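Local coordinates for protein alpha-fucosidase GH29 (Fusarium graminearum, PDB 4PSR) that hydrolyses alpha-L-fucosides as a family GH29 glycoside hydrolase, possibly releasing fucose alpha-1,6-linked to the reducing-end N-acetylglucosamine of glycoproteins, at residues D457-S462 against T474-P479; V448-D453 against Y485-T490; Y174-F179 against L198-E203; K136-N141 against L191-G196. All blocks are in the same frame, centred on the assembly; numbering follows the deposited sequence.

Contact 1 (D457-S462 against T474-P479)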
# COMPACT_ATOMS: atom_id res chain seq x y z
N ASP A 457 -8.18 21.57 -17.93
CA ASP A 457 -9.19 21.62 -18.99
C ASP A 457 -10.42 20.89 -18.54
O ASP A 457 -10.32 19.75 -18.03
CB ASP A 457 -8.71 20.90 -20.24
CG ASP A 457 -7.60 21.60 -20.97
OD1 ASP A 457 -7.22 22.76 -20.64
OD2 ASP A 457 -7.10 20.94 -21.92
N TYR A 458 -11.57 21.50 -18.74
CA TYR A 458 -12.87 20.91 -18.43
C TYR A 458 -13.81 21.11 -19.58
O TYR A 458 -13.97 22.22 -20.08
CB TYR A 458 -13.49 21.52 -17.20
CG TYR A 458 -12.59 21.45 -16.02
CD1 TYR A 458 -12.43 20.25 -15.31
CD2 TYR A 458 -11.88 22.55 -15.59
CE1 TYR A 458 -11.61 20.19 -14.21
CE2 TYR A 458 -11.06 22.49 -14.50
CZ TYR A 458 -10.92 21.30 -13.81
OH TYR A 458 -10.10 21.28 -12.72
N VAL A 459 -14.45 20.02 -19.99
CA VAL A 459 -15.42 20.05 -21.07
C VAL A 459 -16.78 19.80 -20.42
O VAL A 459 -16.99 18.76 -19.83
CB VAL A 459 -15.09 19.01 -22.14
CG1 VAL A 459 -16.11 19.05 -23.28
CG2 VAL A 459 -13.68 19.24 -22.70
N LYS A 460 -17.67 20.79 -20.48
CA LYS A 460 -18.98 20.66 -19.87
C LYS A 460 -19.79 19.50 -20.44
O LYS A 460 -19.75 19.22 -21.64
CB LYS A 460 -19.79 21.97 -20.00
CG LYS A 460 -21.22 21.87 -19.49
CD LYS A 460 -21.92 23.21 -19.43
CE LYS A 460 -23.42 23.04 -19.19
NZ LYS A 460 -24.15 24.34 -19.01
N VAL A 461 -20.46 18.80 -19.54
CA VAL A 461 -21.47 17.79 -19.83
C VAL A 461 -22.83 18.48 -19.72
O VAL A 461 -23.19 19.02 -18.67
CB VAL A 461 -21.42 16.65 -18.79
CG1 VAL A 461 -22.54 15.67 -19.01
CG2 VAL A 461 -20.08 15.92 -18.82
N SER A 462 -23.60 18.48 -20.81
CA SER A 462 -24.86 19.21 -20.84
C SER A 462 -26.07 18.38 -20.46
O SER A 462 -26.97 18.88 -19.79
CB SER A 462 -25.08 19.81 -22.23
OG SER A 462 -24.06 20.74 -22.56
N THR A 474 -24.83 11.81 -20.14
CA THR A 474 -24.43 11.72 -21.54
C THR A 474 -23.12 12.45 -21.77
O THR A 474 -23.00 13.64 -21.51
CB THR A 474 -25.51 12.33 -22.44
OG1 THR A 474 -26.71 11.56 -22.29
CG2 THR A 474 -25.08 12.31 -23.90
N LEU A 475 -22.12 11.73 -22.26
CA LEU A 475 -20.79 12.30 -22.38
C LEU A 475 -20.66 13.23 -23.58
O LEU A 475 -21.32 13.01 -24.60
CB LEU A 475 -19.75 11.18 -22.50
CG LEU A 475 -19.62 10.28 -21.26
CD1 LEU A 475 -18.72 9.10 -21.58
CD2 LEU A 475 -19.06 11.07 -20.09
N PRO A 476 -19.79 14.25 -23.47
CA PRO A 476 -19.41 15.07 -24.63
C PRO A 476 -18.46 14.29 -25.51
O PRO A 476 -18.23 13.09 -25.30
CB PRO A 476 -18.73 16.29 -23.99
CG PRO A 476 -18.11 15.74 -22.71
CD PRO A 476 -19.11 14.69 -22.24
N SER A 477 -17.89 14.98 -26.50
CA SER A 477 -16.94 14.36 -27.41
C SER A 477 -15.73 13.82 -26.65
O SER A 477 -15.17 14.48 -25.77
CB SER A 477 -16.52 15.37 -28.48
OG SER A 477 -15.41 14.90 -29.23
N GLN A 478 -15.34 12.61 -27.01
CA GLN A 478 -14.24 11.93 -26.32
C GLN A 478 -12.98 12.78 -26.42
O GLN A 478 -12.63 13.27 -27.51
CB GLN A 478 -14.01 10.53 -26.93
CG GLN A 478 -12.92 9.71 -26.24
CD GLN A 478 -12.75 8.33 -26.82
OE1 GLN A 478 -13.43 7.95 -27.77
NE2 GLN A 478 -11.83 7.57 -26.25
N PRO A 479 -12.30 13.01 -25.29
CA PRO A 479 -11.01 13.71 -25.30
C PRO A 479 -9.91 12.78 -25.78
O PRO A 479 -10.19 11.66 -26.20
CB PRO A 479 -10.83 14.09 -23.83
CG PRO A 479 -11.45 12.96 -23.10
CD PRO A 479 -12.64 12.54 -23.93
O HOH W 1 -23.69 16.09 -22.37

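Contact 2 (V448-D453 against Y485-T490)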
# COMPACT_ATOMS: atom_id res chain seq x y z
N VAL A 448 -21.49 19.41 -14.09
CA VAL A 448 -20.92 18.10 -14.39
C VAL A 448 -19.95 18.37 -15.54
O VAL A 448 -20.33 18.90 -16.58
CB VAL A 448 -22.01 17.10 -14.84
CG1 VAL A 448 -21.38 15.74 -15.21
CG2 VAL A 448 -23.10 16.96 -13.77
N GLU A 449 -18.68 18.00 -15.37
CA GLU A 449 -17.64 18.32 -16.33
C GLU A 449 -16.76 17.09 -16.56
O GLU A 449 -16.50 16.32 -15.63
CB GLU A 449 -16.74 19.43 -15.80
CG GLU A 449 -17.47 20.71 -15.40
CD GLU A 449 -16.56 21.68 -14.69
OE1 GLU A 449 -16.18 21.42 -13.52
OE2 GLU A 449 -16.21 22.71 -15.31
N LEU A 450 -16.33 16.91 -17.79
CA LEU A 450 -15.33 15.91 -18.14
C LEU A 450 -13.94 16.51 -18.15
O LEU A 450 -13.68 17.53 -18.81
CB LEU A 450 -15.61 15.32 -19.52
CG LEU A 450 -14.81 14.08 -19.93
CD1 LEU A 450 -15.15 12.88 -19.05
CD2 LEU A 450 -15.05 13.72 -21.40
N LEU A 451 -13.00 15.91 -17.42
CA LEU A 451 -11.64 16.39 -17.43
C LEU A 451 -11.04 16.15 -18.81
O LEU A 451 -11.22 15.09 -19.40
CB LEU A 451 -10.81 15.70 -16.34
CG LEU A 451 -10.83 16.39 -14.99
CD1 LEU A 451 -12.22 16.36 -14.40
CD2 LEU A 451 -9.84 15.72 -14.06
N GLY A 452 -10.36 17.17 -19.32
CA GLY A 452 -9.89 17.17 -20.70
C GLY A 452 -8.47 16.71 -20.92
O GLY A 452 -7.92 15.94 -20.14
N ASP A 453 -7.84 17.18 -22.00
CA ASP A 453 -6.60 16.63 -22.48
C ASP A 453 -5.42 16.96 -21.60
O ASP A 453 -4.46 16.20 -21.54
CB ASP A 453 -6.29 17.15 -23.89
CG ASP A 453 -7.23 16.62 -24.94
OD1 ASP A 453 -8.21 15.92 -24.63
OD2 ASP A 453 -7.00 16.97 -26.14
N TYR A 485 -11.26 7.73 -17.56
CA TYR A 485 -11.81 9.05 -17.84
C TYR A 485 -12.48 9.56 -16.58
O TYR A 485 -13.03 8.78 -15.81
CB TYR A 485 -12.80 9.01 -19.03
CG TYR A 485 -12.12 8.55 -20.30
CD1 TYR A 485 -12.02 7.21 -20.60
CD2 TYR A 485 -11.55 9.46 -21.18
CE1 TYR A 485 -11.36 6.77 -21.74
CE2 TYR A 485 -10.87 9.01 -22.33
CZ TYR A 485 -10.81 7.68 -22.61
OH TYR A 485 -10.16 7.23 -23.74
N VAL A 486 -12.43 10.87 -16.36
CA VAL A 486 -12.89 11.44 -15.12
C VAL A 486 -13.99 12.48 -15.30
O VAL A 486 -13.79 13.49 -15.99
CB VAL A 486 -11.72 12.10 -14.32
CG1 VAL A 486 -12.19 12.62 -12.97
CG2 VAL A 486 -10.55 11.15 -14.12
N LEU A 487 -15.10 12.26 -14.62
CA LEU A 487 -16.16 13.25 -14.47
C LEU A 487 -16.03 13.96 -13.13
O LEU A 487 -15.71 13.34 -12.11
CB LEU A 487 -17.53 12.60 -14.57
CG LEU A 487 -17.91 12.02 -15.93
CD1 LEU A 487 -19.03 11.03 -15.83
CD2 LEU A 487 -18.29 13.15 -16.92
N LYS A 488 -16.30 15.26 -13.13
CA LYS A 488 -16.22 16.09 -11.93
C LYS A 488 -17.59 16.67 -11.67
O LYS A 488 -18.11 17.42 -12.52
CB LYS A 488 -15.18 17.20 -12.11
CG LYS A 488 -15.08 18.19 -10.97
CD LYS A 488 -14.01 19.23 -11.27
CE LYS A 488 -13.84 20.20 -10.13
NZ LYS A 488 -12.78 21.20 -10.44
N LEU A 489 -18.17 16.34 -10.53
CA LEU A 489 -19.53 16.77 -10.17
C LEU A 489 -19.44 17.73 -9.00
O LEU A 489 -18.97 17.38 -7.94
CB LEU A 489 -20.42 15.58 -9.79
CG LEU A 489 -21.00 14.68 -10.89
CD1 LEU A 489 -19.91 14.01 -11.68
CD2 LEU A 489 -21.88 13.63 -10.29
N THR A 490 -19.86 18.98 -9.21
CA THR A 490 -19.79 20.00 -8.17
C THR A 490 -21.17 20.26 -7.61
O THR A 490 -22.14 20.46 -8.36
CB THR A 490 -19.19 21.29 -8.72
OG1 THR A 490 -17.88 21.06 -9.26
CG2 THR A 490 -19.11 22.35 -7.61
O HOH W 2 -18.03 20.20 -12.01
O HOH W 3 -14.20 22.75 -12.31
O HOH W 4 -11.60 12.27 -18.96

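Contact 3 (Y174-F179 against L198-E203)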
# COMPACT_ATOMS: atom_id res chain seq x y z
N TYR A 174 12.10 -11.75 9.47
CA TYR A 174 11.99 -13.16 9.08
C TYR A 174 13.37 -13.80 8.88
O TYR A 174 13.53 -15.03 8.95
CB TYR A 174 11.10 -13.31 7.84
CG TYR A 174 10.82 -14.71 7.39
CD1 TYR A 174 10.52 -15.73 8.30
CD2 TYR A 174 10.77 -15.02 6.04
CE1 TYR A 174 10.25 -17.00 7.87
CE2 TYR A 174 10.49 -16.31 5.60
CZ TYR A 174 10.21 -17.29 6.52
OH TYR A 174 9.94 -18.56 6.03
N ASN A 175 14.39 -12.95 8.72
CA ASN A 175 15.76 -13.42 8.62
C ASN A 175 16.16 -14.46 9.68
O ASN A 175 16.84 -15.44 9.34
CB ASN A 175 16.72 -12.21 8.68
CG ASN A 175 18.16 -12.61 8.78
OD1 ASN A 175 18.73 -12.59 9.87
ND2 ASN A 175 18.76 -13.01 7.66
N TYR A 176 15.74 -14.24 10.92
CA TYR A 176 16.08 -15.13 12.02
C TYR A 176 14.89 -15.88 12.55
O TYR A 176 14.98 -16.51 13.62
CB TYR A 176 16.79 -14.38 13.15
CG TYR A 176 16.02 -13.28 13.87
CD1 TYR A 176 16.00 -11.97 13.37
CD2 TYR A 176 15.39 -13.53 15.10
CE1 TYR A 176 15.36 -10.97 14.05
CE2 TYR A 176 14.71 -12.52 15.78
CZ TYR A 176 14.73 -11.24 15.26
OH TYR A 176 14.10 -10.21 15.94
N ASN A 177 13.76 -15.81 11.83
CA ASN A 177 12.52 -16.51 12.21
C ASN A 177 12.14 -17.56 11.19
O ASN A 177 10.99 -17.98 11.14
CB ASN A 177 11.36 -15.52 12.45
CG ASN A 177 11.41 -14.91 13.82
OD1 ASN A 177 11.09 -15.58 14.81
ND2 ASN A 177 11.78 -13.65 13.91
N GLY A 178 13.09 -18.02 10.38
CA GLY A 178 12.89 -19.16 9.52
C GLY A 178 13.36 -19.02 8.09
O GLY A 178 13.55 -20.02 7.42
N PHE A 179 13.57 -17.80 7.60
CA PHE A 179 13.94 -17.65 6.19
C PHE A 179 15.08 -18.57 5.77
O PHE A 179 15.01 -19.21 4.73
CB PHE A 179 14.34 -16.20 5.91
CG PHE A 179 14.57 -15.86 4.45
CD1 PHE A 179 13.51 -15.78 3.56
CD2 PHE A 179 15.84 -15.58 3.99
CE1 PHE A 179 13.72 -15.43 2.22
CE2 PHE A 179 16.05 -15.22 2.66
CZ PHE A 179 14.99 -15.16 1.79
N LEU A 198 22.47 -16.29 15.09
CA LEU A 198 22.99 -15.79 16.36
C LEU A 198 21.99 -16.13 17.46
O LEU A 198 20.84 -16.45 17.18
CB LEU A 198 23.20 -14.27 16.31
CG LEU A 198 24.24 -13.75 15.32
CD1 LEU A 198 24.11 -12.25 15.19
CD2 LEU A 198 25.62 -14.14 15.77
N PRO A 199 22.41 -16.02 18.73
CA PRO A 199 21.42 -16.21 19.80
C PRO A 199 20.24 -15.26 19.64
O PRO A 199 20.40 -14.12 19.16
CB PRO A 199 22.23 -15.88 21.06
CG PRO A 199 23.65 -16.28 20.68
CD PRO A 199 23.77 -15.81 19.25
N ARG A 200 19.04 -15.66 20.03
CA ARG A 200 17.84 -14.85 19.77
C ARG A 200 17.88 -13.47 20.45
O ARG A 200 17.40 -12.50 19.87
CB ARG A 200 16.52 -15.57 20.13
CG ARG A 200 15.26 -14.74 19.81
CD ARG A 200 13.98 -15.57 19.77
NE ARG A 200 14.04 -16.59 18.73
CZ ARG A 200 13.51 -16.48 17.51
NH1 ARG A 200 13.65 -17.48 16.64
NH2 ARG A 200 12.82 -15.41 17.16
N ASP A 201 18.45 -13.36 21.64
CA ASP A 201 18.51 -12.05 22.28
C ASP A 201 19.37 -11.10 21.44
O ASP A 201 19.07 -9.89 21.34
CB ASP A 201 18.96 -12.12 23.76
CG ASP A 201 20.46 -12.37 23.93
OD1 ASP A 201 21.02 -13.26 23.26
OD2 ASP A 201 21.07 -11.68 24.76
N GLU A 202 20.40 -11.65 20.81
CA GLU A 202 21.28 -10.86 19.97
C GLU A 202 20.56 -10.51 18.68
O GLU A 202 20.72 -9.39 18.17
CB GLU A 202 22.56 -11.61 19.66
CG GLU A 202 23.44 -11.76 20.89
CD GLU A 202 24.72 -12.53 20.64
OE1 GLU A 202 25.16 -12.60 19.47
OE2 GLU A 202 25.26 -13.06 21.65
N GLU A 203 19.76 -11.43 18.14
CA GLU A 203 19.02 -11.18 16.89
C GLU A 203 17.96 -10.11 17.14
O GLU A 203 17.77 -9.23 16.29
CB GLU A 203 18.34 -12.44 16.33
CG GLU A 203 19.30 -13.52 15.84
CD GLU A 203 19.96 -13.26 14.51
OE1 GLU A 203 19.71 -12.17 13.92
OE2 GLU A 203 20.72 -14.14 14.03
O HOH W 5 20.62 -11.83 11.60

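Contact 4 (K136-N141 against L191-G196)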
# COMPACT_ATOMS: atom_id res chain seq x y z
N LYS A 136 27.58 -0.22 10.52
CA LYS A 136 28.53 -0.66 11.55
C LYS A 136 28.00 -1.90 12.26
O LYS A 136 28.77 -2.78 12.62
CB LYS A 136 28.82 0.46 12.56
CG LYS A 136 29.45 1.68 11.89
CD LYS A 136 29.62 2.87 12.82
CE LYS A 136 30.01 4.13 12.03
NZ LYS A 136 29.02 4.47 10.96
N VAL A 137 26.68 -1.99 12.44
CA VAL A 137 26.15 -3.14 13.18
C VAL A 137 26.07 -4.41 12.35
O VAL A 137 25.99 -5.51 12.91
CB VAL A 137 24.76 -2.86 13.85
CG1 VAL A 137 24.83 -1.65 14.79
CG2 VAL A 137 23.67 -2.66 12.84
N ASN A 138 26.11 -4.28 11.02
CA ASN A 138 26.07 -5.44 10.13
C ASN A 138 27.11 -5.30 9.03
O ASN A 138 26.94 -4.50 8.10
CB ASN A 138 24.67 -5.63 9.53
CG ASN A 138 24.61 -6.83 8.62
OD1 ASN A 138 25.48 -7.71 8.67
ND2 ASN A 138 23.58 -6.89 7.79
N GLU A 139 28.18 -6.08 9.12
CA GLU A 139 29.25 -6.08 8.12
C GLU A 139 28.81 -6.58 6.74
O GLU A 139 29.51 -6.34 5.73
CB GLU A 139 30.45 -6.91 8.58
CG GLU A 139 30.18 -8.42 8.82
CD GLU A 139 29.69 -8.77 10.21
OE1 GLU A 139 29.16 -7.90 10.94
OE2 GLU A 139 29.85 -9.96 10.57
N TRP A 140 27.67 -7.26 6.69
CA TRP A 140 27.14 -7.76 5.45
C TRP A 140 26.43 -6.63 4.73
O TRP A 140 25.21 -6.44 4.87
CB TRP A 140 26.21 -8.97 5.70
CG TRP A 140 26.98 -10.14 6.29
CD1 TRP A 140 27.11 -10.45 7.62
CD2 TRP A 140 27.74 -11.11 5.57
NE1 TRP A 140 27.90 -11.56 7.76
CE2 TRP A 140 28.30 -11.98 6.52
CE3 TRP A 140 27.98 -11.33 4.21
CZ2 TRP A 140 29.09 -13.07 6.16
CZ3 TRP A 140 28.75 -12.41 3.85
CH2 TRP A 140 29.30 -13.27 4.84
N ASN A 141 27.21 -5.86 3.98
CA ASN A 141 26.69 -4.64 3.36
C ASN A 141 27.50 -4.34 2.10
O ASN A 141 28.63 -4.85 1.92
CB ASN A 141 26.65 -3.49 4.39
CG ASN A 141 28.02 -2.90 4.70
OD1 ASN A 141 28.72 -2.44 3.81
ND2 ASN A 141 28.38 -2.88 5.97
N LEU A 191 29.23 -15.21 9.65
CA LEU A 191 28.26 -15.87 8.82
C LEU A 191 26.94 -16.14 9.55
O LEU A 191 25.87 -16.06 8.95
CB LEU A 191 28.84 -17.16 8.22
CG LEU A 191 28.01 -17.81 7.10
CD1 LEU A 191 27.75 -16.87 5.93
CD2 LEU A 191 28.70 -19.09 6.63
N GLN A 192 27.00 -16.42 10.84
CA GLN A 192 25.79 -16.56 11.63
C GLN A 192 24.93 -15.30 11.56
O GLN A 192 23.70 -15.39 11.53
CB GLN A 192 26.11 -16.85 13.08
CG GLN A 192 26.65 -18.25 13.39
CD GLN A 192 27.02 -18.40 14.85
OE1 GLN A 192 26.98 -17.44 15.62
NE2 GLN A 192 27.40 -19.60 15.24
N LYS A 193 25.57 -14.14 11.54
CA LYS A 193 24.81 -12.89 11.45
C LYS A 193 24.05 -12.80 10.12
O LYS A 193 22.88 -12.42 10.10
CB LYS A 193 25.72 -11.67 11.62
CG LYS A 193 24.96 -10.33 11.62
CD LYS A 193 25.90 -9.14 11.82
CE LYS A 193 26.52 -9.09 13.21
NZ LYS A 193 27.50 -7.98 13.27
N LEU A 194 24.69 -13.14 9.02
CA LEU A 194 24.00 -13.15 7.72
C LEU A 194 22.77 -14.08 7.73
O LEU A 194 21.68 -13.72 7.26
CB LEU A 194 24.94 -13.55 6.59
CG LEU A 194 24.32 -13.51 5.19
CD1 LEU A 194 24.10 -12.08 4.68
CD2 LEU A 194 25.17 -14.31 4.22
N LEU A 195 22.98 -15.28 8.26
CA LEU A 195 22.04 -16.39 8.13
C LEU A 195 21.06 -16.50 9.31
O LEU A 195 20.30 -17.48 9.38
CB LEU A 195 22.81 -17.71 7.95
CG LEU A 195 23.72 -17.76 6.73
CD1 LEU A 195 24.52 -19.05 6.65
CD2 LEU A 195 22.91 -17.62 5.46
N GLY A 196 21.05 -15.53 10.21
CA GLY A 196 20.09 -15.50 11.30
C GLY A 196 20.28 -16.61 12.32
O GLY A 196 19.29 -17.10 12.86
O HOH W 6 30.13 -10.26 13.26

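Contact 1 (D457-S462 against T474-P479)
Val459 is the first residue of 457-462 to meet the other segment, and it does so with one methyl group. Its CG1 is anti to the backbone N (chi1 -180°) and rests against the ring of Pro476, 3.9 Å from Pro476 CB and equally near to CG. Val459 bonds through its backbone to Leu450; beta-branching suits valine to an extended strand, and its short side chain puts a methyl on the rigid Pro476 ring. Lys460 turns its CB away from Pro476 and extends its chain outward at the exposed surface, as befits a charged residue here. What it gives to the contact is backbone, its carbonyl O lying 3.9 Å from Pro476 CB.

Strand 458-460 is an outermost strand of the antiparallel sheet in the fucosidase C-terminal family domain, beside strand 445-451. Segment 474-479 starts at the end of strand 471-474 and leads on toward strand 485-491, passing by this edge strand. A proline has no N-H to offer, so Pro476 meets the strand through ring carbons.

Val461 is buried and uses both branches. CG2 lies 3.8 Å from Pro476 CD, whereas CG1 reaches the backbone, 3.3 Å from Thr474 O; the Val461 side chain also packs on Val448 and Leu487. Ser462 is joined to the same carbonyl by water: its N-H donates to a water 2.9 Å away, and that water donates in turn to Thr474 O at 2.7 Å.

Contact 2 (V448-D453 against Y485-T490)
Strands 448-451 and 485-490 are antiparallel neighbours, their short axes 151° apart, in the sheet of the fucosidase C-terminal family domain, where strand 485-491 lies between 415-420 and 445-451. Glu449 and Lys488 form a hydrogen-bonded pair: Lys488 N donates to Glu449 O at 2.7 Å, and Glu449 N returns a bond to Lys488 O at 3.0 Å. Further along, Leu451 N reaches Val486 O at 2.9 Å in a nearly straight bond (173° at the hydrogen).

Val448, Leu450, Leu487 and Leu489 share one buried face of the sheet. Their branched aliphatic chains suit it, with Leu450 CD1 touching Leu487 CD2 at 3.8 Å. Leu451 crosses the Lys488 side chain at about a right angle, its CD1 set 3.8 Å from Lys488 CB, and also packs on Val486 CG1.

Glu449 and Lys488 point to the other, partly exposed face, lying side by side. The long lysine chain supplies aliphatic carbon near the sheet and leads its charge away from 448-453 to a salt bridge with Glu371. The Lys488 ammonium is too far from Glu449 for direct pairing, NZ to OE1 being 4.6 Å. A water closes the gap, accepting from Lys488 NZ at 2.8 Å and donating to Glu449 OE1 at 2.7 Å.

Contact 3 (Y174-F179 against L198-E203)
Tyr176 lies against Glu203 from its CB outward. The CB sits 3.6 Å from Glu203 CD, beside the carboxylate. Its CG takes the crowded position between backbone N and carbonyl carbon (chi1 63°), and the ring then slides past the glutamate with the two flat groups only 13° apart. Glu203 CB is centred over one ring face, 3.5 Å from the centroid, a CH-pi contact; on the opposite face Asn177 ND2 stands near the rim. Of the farther atoms, CZ and OH pass near Glu203 O. A tyrosine suits the place, its flat ring taking a CH group over the face while its hydroxyl hydrogen-bonds to Asp204 OD1.

Both segments lie in the connection between strands 165-170 and 222-225 of the TIM barrel; the contact packs the short helix 175-179 on the first turn of helix 200-218. Nearby Tyr174 and Phe179 meet His127, one of the residues around the bound fucose.

In one of two modelled conformers, and so less certainly, Arg200 NH2 donates to Asn177 OD1 at 2.9 Å, from above the amide carbonyl plane. Asn175 ND2 bonds to the backbone oxygens of Leu194 and His127. Glutamate's bent chain combines an aliphatic CB for the ring with a carboxylate for Leu198 N, which donates to Glu203 OE2 at 3.0 Å. That N-H would be expected to ease burial of a negative charge.

Contact 4 (K136-N141 against L191-G196)
In the TIM-barrel domain, the loop between strand 119-125 and helix 151-161 is fastened to helix 189-195 by Lys193, which grips Val137 and Glu139, and by Trp140, which lies on Leu194. The loop makes an Asx turn: Asn138 OD1 accepts from Trp140 N at 3.0 Å, while Asn138 ND2 is held by Ser131 OG and Gly129 O. Asparagine suits the place because its short amide can both accept and donate.

Lys193 slides past Asn138, bringing its CD within 3.5 Å of OD1. A bend at chi3 (-68°) places CE close to the loop, and NZ ends with two bonds. It donates to Val137 O at 2.9 Å, from above that carbonyl plane, and to the syn lone pair of Glu139 OE1, also at 2.9 Å, in a salt bridge. A lysine is long enough to span the gap, and its ammonium can serve both acceptors at once. The second carboxylate oxygen, Glu139 OE2, is bound by Ser190 OG and by a water.

Trp140 offers a broad flat surface to the helix. Leu194 CB sits over its five-membered ring, 3.6 Å from the centroid and 7° off the normal, while Leu194 CD1 and CD2 spread toward CG and CE3. Leu191 comes obliquely to the six-membered ring, its CD1 4.0 Å from Trp140 CZ2. The indole N-H is occupied as well: Trp140 NE1 donates to the carbonyl O of Ser190.

From the N terminus, contact 4 opens first, at 136-141 after barrel strand 119-125. Contact 3 opens at 174-179, after strand 165-170, before contact 4 closes at helix 189-195; contact 3 then closes at 198-203. The two therefore cross, their centres 11 Å apart: contact 4 ties the connection after strand 119-125 to helix 189-195 in the connection after 165-170, while contact 3 folds that second connection on itself. In the fucosidase C-terminal family domain, contact 2 opens at 448-453 and closes at 485-490, with contact 1 nested inside that loop. Both reach one antiparallel sheet, where Gly452 N probably bonds to Asp457 O. The centres of contacts 1 and 3 are about 59 Å apart.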